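Arylamine n-acetyltransferase (Mycobacterium smegmatis, PDB 1W5R) belongs to the enzymes that transfer acetyl groups to arylamines by a catalytic triad, here as an engineered variant. Local coordinates at residues A[171-176]-A[235-240]; A[220-225]-A[229-234]. The protein carries 1 engineered substitution. One frame throughout, in Å; residues are numbered along the deposited sequence.

In the fold
The hairpin of interaction 2 falls within the stretch of chain that separates the two segments of interaction 1, with about 9 Å between the centres of the two contacts. Residues 220-225 and 229-234 form a hairpin, and the chain turns at once into strand 236-242, the outermost strand of that antiparallel sheet within this chain. The two contacts meet there through probable backbone hydrogen bonds, Glu238 to Val231 and Ile240 to Leu229. Residues 171-176 come from the other, larger sheet, so interaction 1 spans two sheets while interaction 2 builds one. Strand 236-242 also pairs with a strand of the second subunit, which carries the hairpin's sheet across the dimer interface.

Interaction 1. Residues A[171-176]-A[235-240]; sequences QVRGEW and GATEHI
A type I' beta turn, Val172 to Glu175, closes the hairpin of strands 165-172 and 175-182 and sends Arg173 across to strand 236-242, the last strand of the neighbouring sheet within this chain. Two backbone bonds close the turn, Val172 N to Glu175 O at 2.7 Å and Glu175 N to Val172 O at 3.0 Å. The backbones stay well apart, and a single arginine side chain bridges them. With chi1 at -41° its CG lies anti to the carbonyl carbon, which starts the side chain out toward the strand, and a bend at chi3 (95°) swings the guanidinium round to it. The backbone of Ala236 meets the edge of that group, with Ala236 C 3.4 Å from Arg173 NH2. Thr237 OG1 is modelled over one face, implausibly close to it, so this detail is doubtful; the angles at NE and NH2 are too poor for a hydrogen bond to it. The salt-bridge partner of Arg173 NH2 is Asp243 of the second subunit. Strand 236-242 pairs antiparallel with a strand of that subunit, so the arginine ties the turn of one sheet to a dimer interface that the other sheet crosses. A water completes the link: it accepts a hydrogen bond from Arg173 NE at 2.8 Å and donates a longer one, 3.3 Å, to Ala236 O.

Interaction 2. Residues A[220-225]-A[229-234]; sequences ARYNLR and LAVHRS
The Tyr222 ring runs alongside Val231, placed there by a chi1 of -63° that sets CG anti to the carbonyl carbon: Val231 CG1 makes an off-centre CH-pi contact 4.3 Å from the ring centroid, and Val231 CG2 touches Tyr222 CD2 at 3.7 Å. The Arg233 guanidinium has Ala220 CB over one face, nearer its rim than its middle, and its plane stands 88° to the tyrosine ring. Arg233 NH2 comes within 3.1 Å of Tyr222 OH, at an angle too poor for a hydrogen bond; Arg233 NE instead forms a salt bridge with Glu238. Leu224 CD1 packs on Leu229 CB at 3.9 Å, the two side chains crossing at about a right angle. Beneath this row the antiparallel strands of the hairpin share four nearly straight bonds, in the hydrogen-bonded pairs Arg221-His232 and Asn223-Ala230. In the second pair, Ala230 N reaches Asn223 O at 2.7 Å from 35° out of the carbonyl plane. From the opposite face Arg221 reaches across to a salt bridge with Glu155. Strand 212-216 pairs with 220-225 and strand 236-242 with 228-233, while helix 245-255 packs on the face of Tyr222, Leu224 and Leu229 through Val248 and Arg255.

Interaction 1. Residues A[171-176]-A[235-240]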
loop_
_atom_site.group_PDB
_atom_site.type_symbol
_atom_site.label_atom_id
_atom_site.label_comp_id
_atom_site.label_asym_id
_atom_site.label_seq_id
_atom_site.Cartn_x
_atom_site.Cartn_y
_atom_site.Cartn_z
ATOM N N GLN A 171 -16.352 -0.085 -14.749
ATOM C CA GLN A 171 -16.868 -0.580 -13.487
ATOM C C GLN A 171 -15.708 -0.589 -12.520
ATOM O O GLN A 171 -14.872 -1.504 -12.521
ATOM C CB GLN A 171 -17.472 -1.979 -13.646
ATOM C CG GLN A 171 -18.248 -2.429 -12.420
ATOM C CD GLN A 171 -18.711 -3.852 -12.569
ATOM O OE1 GLN A 171 -19.586 -4.145 -13.382
ATOM N NE2 GLN A 171 -18.113 -4.741 -11.801
ATOM N N VAL A 172 -15.633 0.469 -11.720
ATOM C CA VAL A 172 -14.512 0.645 -10.815
ATOM C C VAL A 172 -14.944 0.233 -9.412
ATOM O O VAL A 172 -15.785 0.884 -8.781
ATOM C CB VAL A 172 -14.010 2.108 -10.811
ATOM C CG1 VAL A 172 -12.823 2.267 -9.858
ATOM C CG2 VAL A 172 -13.648 2.576 -12.228
ATOM N N ARG A 173 -14.374 -0.872 -8.945
ATOM C CA ARG A 173 -14.671 -1.425 -7.622
ATOM C C ARG A 173 -16.180 -1.544 -7.356
ATOM O O ARG A 173 -16.697 -1.101 -6.321
ATOM C CB ARG A 173 -13.946 -0.632 -6.525
ATOM C CG ARG A 173 -12.520 -0.261 -6.907
ATOM C CD ARG A 173 -11.741 0.280 -5.746
ATOM N NE ARG A 173 -10.970 -0.789 -5.128
ATOM C CZ ARG A 173 -11.309 -1.423 -4.012
ATOM N NH1 ARG A 173 -12.411 -1.090 -3.346
ATOM N NH2 ARG A 173 -10.513 -2.380 -3.550
ATOM N N GLY A 174 -16.879 -2.137 -8.321
ATOM C CA GLY A 174 -18.317 -2.395 -8.207
ATOM C C GLY A 174 -19.232 -1.247 -8.576
ATOM O O GLY A 174 -20.460 -1.410 -8.588
ATOM N N GLU A 175 -18.640 -0.093 -8.891
ATOM C CA GLU A 175 -19.399 1.111 -9.217
ATOM C C GLU A 175 -19.050 1.589 -10.615
ATOM O O GLU A 175 -17.879 1.825 -10.926
ATOM C CB GLU A 175 -19.076 2.248 -8.225
ATOM C CG GLU A 175 -20.157 2.567 -7.190
ATOM C CD GLU A 175 -19.957 3.935 -6.531
ATOM O OE1 GLU A 175 -19.983 4.965 -7.246
ATOM O OE2 GLU A 175 -19.789 3.978 -5.294
ATOM N N TRP A 176 -20.066 1.764 -11.447
ATOM C CA TRP A 176 -19.861 2.304 -12.785
ATOM C C TRP A 176 -19.556 3.788 -12.734
ATOM O O TRP A 176 -20.245 4.547 -12.043
ATOM C CB TRP A 176 -21.067 2.011 -13.664
ATOM C CG TRP A 176 -21.086 0.596 -14.069
ATOM C CD1 TRP A 176 -21.708 -0.443 -13.432
ATOM C CD2 TRP A 176 -20.411 0.040 -15.190
ATOM N NE1 TRP A 176 -21.476 -1.617 -14.110
ATOM C CE2 TRP A 176 -20.678 -1.347 -15.197
ATOM C CE3 TRP A 176 -19.605 0.584 -16.198
ATOM C CZ2 TRP A 176 -20.160 -2.202 -16.172
ATOM C CZ3 TRP A 176 -19.097 -0.250 -17.161
ATOM C CH2 TRP A 176 -19.387 -1.638 -17.152
ATOM N N GLY A 235 -9.108 -7.446 -5.207
ATOM C CA GLY A 235 -9.353 -7.691 -3.781
ATOM C C GLY A 235 -8.880 -6.611 -2.817
ATOM O O GLY A 235 -9.164 -6.695 -1.618
ATOM N N ALA A 236 -8.182 -5.591 -3.315
ATOM C CA ALA A 236 -7.592 -4.574 -2.436
ATOM C C ALA A 236 -7.219 -3.307 -3.172
ATOM O O ALA A 236 -6.877 -3.337 -4.369
ATOM C CB ALA A 236 -6.345 -5.130 -1.739
ATOM N N THR A 237 -7.278 -2.198 -2.449
ATOM C CA THR A 237 -6.709 -0.944 -2.911
ATOM C C THR A 237 -5.526 -0.660 -1.993
ATOM O O THR A 237 -5.527 -1.098 -0.837
ATOM C CB THR A 237 -7.748 0.183 -2.813
ATOM O OG1 THR A 237 -8.854 -0.119 -3.670
ATOM C CG2 THR A 237 -7.171 1.525 -3.217
ATOM N N GLU A 238 -4.514 0.023 -2.519
ATOM C CA GLU A 238 -3.387 0.508 -1.724
ATOM C C GLU A 238 -3.217 1.995 -1.944
ATOM O O GLU A 238 -3.363 2.486 -3.069
ATOM C CB GLU A 238 -2.089 -0.193 -2.113
ATOM C CG GLU A 238 -2.186 -1.700 -2.222
ATOM C CD GLU A 238 -0.888 -2.350 -2.660
ATOM O OE1 GLU A 238 0.155 -1.655 -2.757
ATOM O OE2 GLU A 238 -0.912 -3.573 -2.902
ATOM N N HIS A 239 -2.921 2.711 -0.869
ATOM C CA HIS A 239 -2.580 4.114 -0.948
ATOM C C HIS A 239 -1.232 4.330 -0.293
ATOM O O HIS A 239 -1.097 4.176 0.920
ATOM C CB HIS A 239 -3.677 4.983 -0.329
ATOM C CG HIS A 239 -4.979 4.915 -1.072
ATOM N ND1 HIS A 239 -5.089 5.235 -2.408
ATOM C CD2 HIS A 239 -6.221 4.550 -0.671
ATOM C CE1 HIS A 239 -6.340 5.072 -2.799
ATOM N NE2 HIS A 239 -7.049 4.656 -1.762
ATOM N N ILE A 240 -0.233 4.644 -1.108
ATOM C CA ILE A 240 1.114 4.903 -0.634
ATOM C C ILE A 240 1.322 6.414 -0.609
ATOM O O ILE A 240 1.200 7.098 -1.643
ATOM C CB ILE A 240 2.164 4.173 -1.518
ATOM C CG1 ILE A 240 1.924 2.658 -1.472
ATOM C CG2 ILE A 240 3.583 4.533 -1.099
ATOM C CD1 ILE A 240 2.490 1.886 -2.642
HETATM O O HOH W 1 -9.458 -2.813 -6.313
#

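Interaction 2. Residues A[220-225]-A[229-234]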
loop_
_atom_site.group_PDB
_atom_site.type_symbol
_atom_site.label_atom_id
_atom_site.label_comp_id
_atom_site.label_asym_id
_atom_site.label_seq_id
_atom_site.Cartn_x
_atom_site.Cartn_y
_atom_site.Cartn_z
ATOM N N ALA A 220 -2.220 -5.057 -11.743
ATOM C CA ALA A 220 -2.570 -3.848 -10.994
ATOM C C ALA A 220 -2.527 -2.579 -11.822
ATOM O O ALA A 220 -1.753 -2.489 -12.766
ATOM C CB ALA A 220 -1.669 -3.693 -9.769
ATOM N N ARG A 221 -3.336 -1.606 -11.417
ATOM C CA ARG A 221 -3.265 -0.247 -11.956
ATOM C C ARG A 221 -2.543 0.629 -10.950
ATOM O O ARG A 221 -2.882 0.612 -9.763
ATOM C CB ARG A 221 -4.666 0.306 -12.204
ATOM C CG ARG A 221 -5.468 -0.488 -13.229
ATOM C CD ARG A 221 -6.892 0.050 -13.343
ATOM N NE ARG A 221 -7.672 -0.571 -14.424
ATOM C CZ ARG A 221 -7.535 -0.271 -15.720
ATOM N NH1 ARG A 221 -6.637 0.632 -16.113
ATOM N NH2 ARG A 221 -8.295 -0.876 -16.631
ATOM N N TYR A 222 -1.576 1.404 -11.433
ATOM C CA TYR A 222 -0.797 2.311 -10.593
ATOM C C TYR A 222 -1.049 3.735 -11.017
ATOM O O TYR A 222 -0.913 4.060 -12.194
ATOM C CB TYR A 222 0.702 2.012 -10.737
ATOM C CG TYR A 222 1.066 0.626 -10.273
ATOM C CD1 TYR A 222 0.933 -0.469 -11.126
ATOM C CD2 TYR A 222 1.537 0.412 -8.977
ATOM C CE1 TYR A 222 1.264 -1.742 -10.698
ATOM C CE2 TYR A 222 1.868 -0.870 -8.537
ATOM C CZ TYR A 222 1.736 -1.938 -9.402
ATOM O OH TYR A 222 2.046 -3.216 -8.971
ATOM N N ASN A 223 -1.429 4.582 -10.058
ATOM C CA ASN A 223 -1.678 5.983 -10.370
ATOM C C ASN A 223 -1.149 6.900 -9.288
ATOM O O ASN A 223 -1.665 6.894 -8.162
ATOM C CB ASN A 223 -3.153 6.280 -10.599
ATOM C CG ASN A 223 -3.353 7.669 -11.165
ATOM O OD1 ASN A 223 -2.970 7.931 -12.287
ATOM N ND2 ASN A 223 -3.886 8.576 -10.362
ATOM N N LEU A 224 -0.125 7.665 -9.645
ATOM C CA LEU A 224 0.497 8.630 -8.741
ATOM C C LEU A 224 -0.043 10.019 -9.055
ATOM O O LEU A 224 0.014 10.450 -10.203
ATOM C CB LEU A 224 2.012 8.620 -8.968
ATOM C CG LEU A 224 2.858 9.616 -8.161
ATOM C CD1 LEU A 224 2.976 9.132 -6.706
ATOM C CD2 LEU A 224 4.251 9.791 -8.757
ATOM N N ARG A 225 -0.597 10.697 -8.051
ATOM C CA ARG A 225 -0.890 12.117 -8.155
ATOM C C ARG A 225 -0.130 12.789 -7.022
ATOM O O ARG A 225 -0.379 12.497 -5.846
ATOM C CB ARG A 225 -2.398 12.394 -8.051
ATOM C CG ARG A 225 -2.810 13.873 -8.138
ATOM C CD ARG A 225 -2.466 14.469 -9.505
ATOM N NE ARG A 225 -2.772 15.902 -9.541
ATOM C CZ ARG A 225 -2.718 16.658 -10.639
ATOM N NH1 ARG A 225 -2.375 16.125 -11.806
ATOM N NH2 ARG A 225 -3.015 17.954 -10.557
ATOM N N LEU A 229 0.383 7.637 -4.251
ATOM C CA LEU A 229 0.353 6.538 -5.197
ATOM C C LEU A 229 -0.804 5.606 -4.877
ATOM O O LEU A 229 -0.827 4.961 -3.819
ATOM C CB LEU A 229 1.682 5.789 -5.184
ATOM C CG LEU A 229 1.782 4.486 -5.969
ATOM C CD1 LEU A 229 1.487 4.731 -7.454
ATOM C CD2 LEU A 229 3.160 3.866 -5.811
ATOM N N ALA A 230 -1.780 5.541 -5.776
ATOM C CA ALA A 230 -2.880 4.581 -5.640
ATOM C C ALA A 230 -2.589 3.311 -6.440
ATOM O O ALA A 230 -2.111 3.376 -7.585
ATOM C CB ALA A 230 -4.193 5.197 -6.109
ATOM N N VAL A 231 -2.893 2.163 -5.844
ATOM C CA VAL A 231 -2.766 0.882 -6.522
ATOM C C VAL A 231 -4.113 0.167 -6.410
ATOM O O VAL A 231 -4.645 -0.005 -5.316
ATOM C CB VAL A 231 -1.647 0.002 -5.895
ATOM C CG1 VAL A 231 -1.462 -1.265 -6.722
ATOM C CG2 VAL A 231 -0.327 0.776 -5.771
ATOM N N HIS A 232 -4.676 -0.230 -7.542
ATOM C CA HIS A 232 -5.878 -1.048 -7.558
ATOM C C HIS A 232 -5.511 -2.446 -8.034
ATOM O O HIS A 232 -5.005 -2.625 -9.145
ATOM C CB HIS A 232 -6.946 -0.433 -8.479
ATOM C CG HIS A 232 -7.672 0.728 -7.874
ATOM N ND1 HIS A 232 -8.805 1.274 -8.438
ATOM C CD2 HIS A 232 -7.420 1.453 -6.760
ATOM C CE1 HIS A 232 -9.225 2.281 -7.693
ATOM N NE2 HIS A 232 -8.400 2.412 -6.671
ATOM N N ARG A 233 -5.736 -3.427 -7.164
ATOM C CA ARG A 233 -5.454 -4.821 -7.468
ATOM C C ARG A 233 -6.734 -5.594 -7.198
ATOM O O ARG A 233 -7.671 -5.065 -6.605
ATOM C CB ARG A 233 -4.374 -5.378 -6.542
ATOM C CG ARG A 233 -3.054 -4.672 -6.546
ATOM C CD ARG A 233 -2.166 -5.232 -5.439
ATOM N NE ARG A 233 -0.799 -4.735 -5.558
ATOM C CZ ARG A 233 0.116 -5.256 -6.371
ATOM N NH1 ARG A 233 -0.179 -6.306 -7.141
ATOM N NH2 ARG A 233 1.329 -4.726 -6.413
ATOM N N SER A 234 -6.769 -6.851 -7.618
ATOM C CA SER A 234 -7.934 -7.667 -7.334
ATOM C C SER A 234 -8.017 -7.902 -5.812
ATOM O O SER A 234 -7.086 -8.423 -5.207
ATOM C CB SER A 234 -7.876 -8.972 -8.120
ATOM O OG SER A 234 -9.135 -9.621 -8.067
#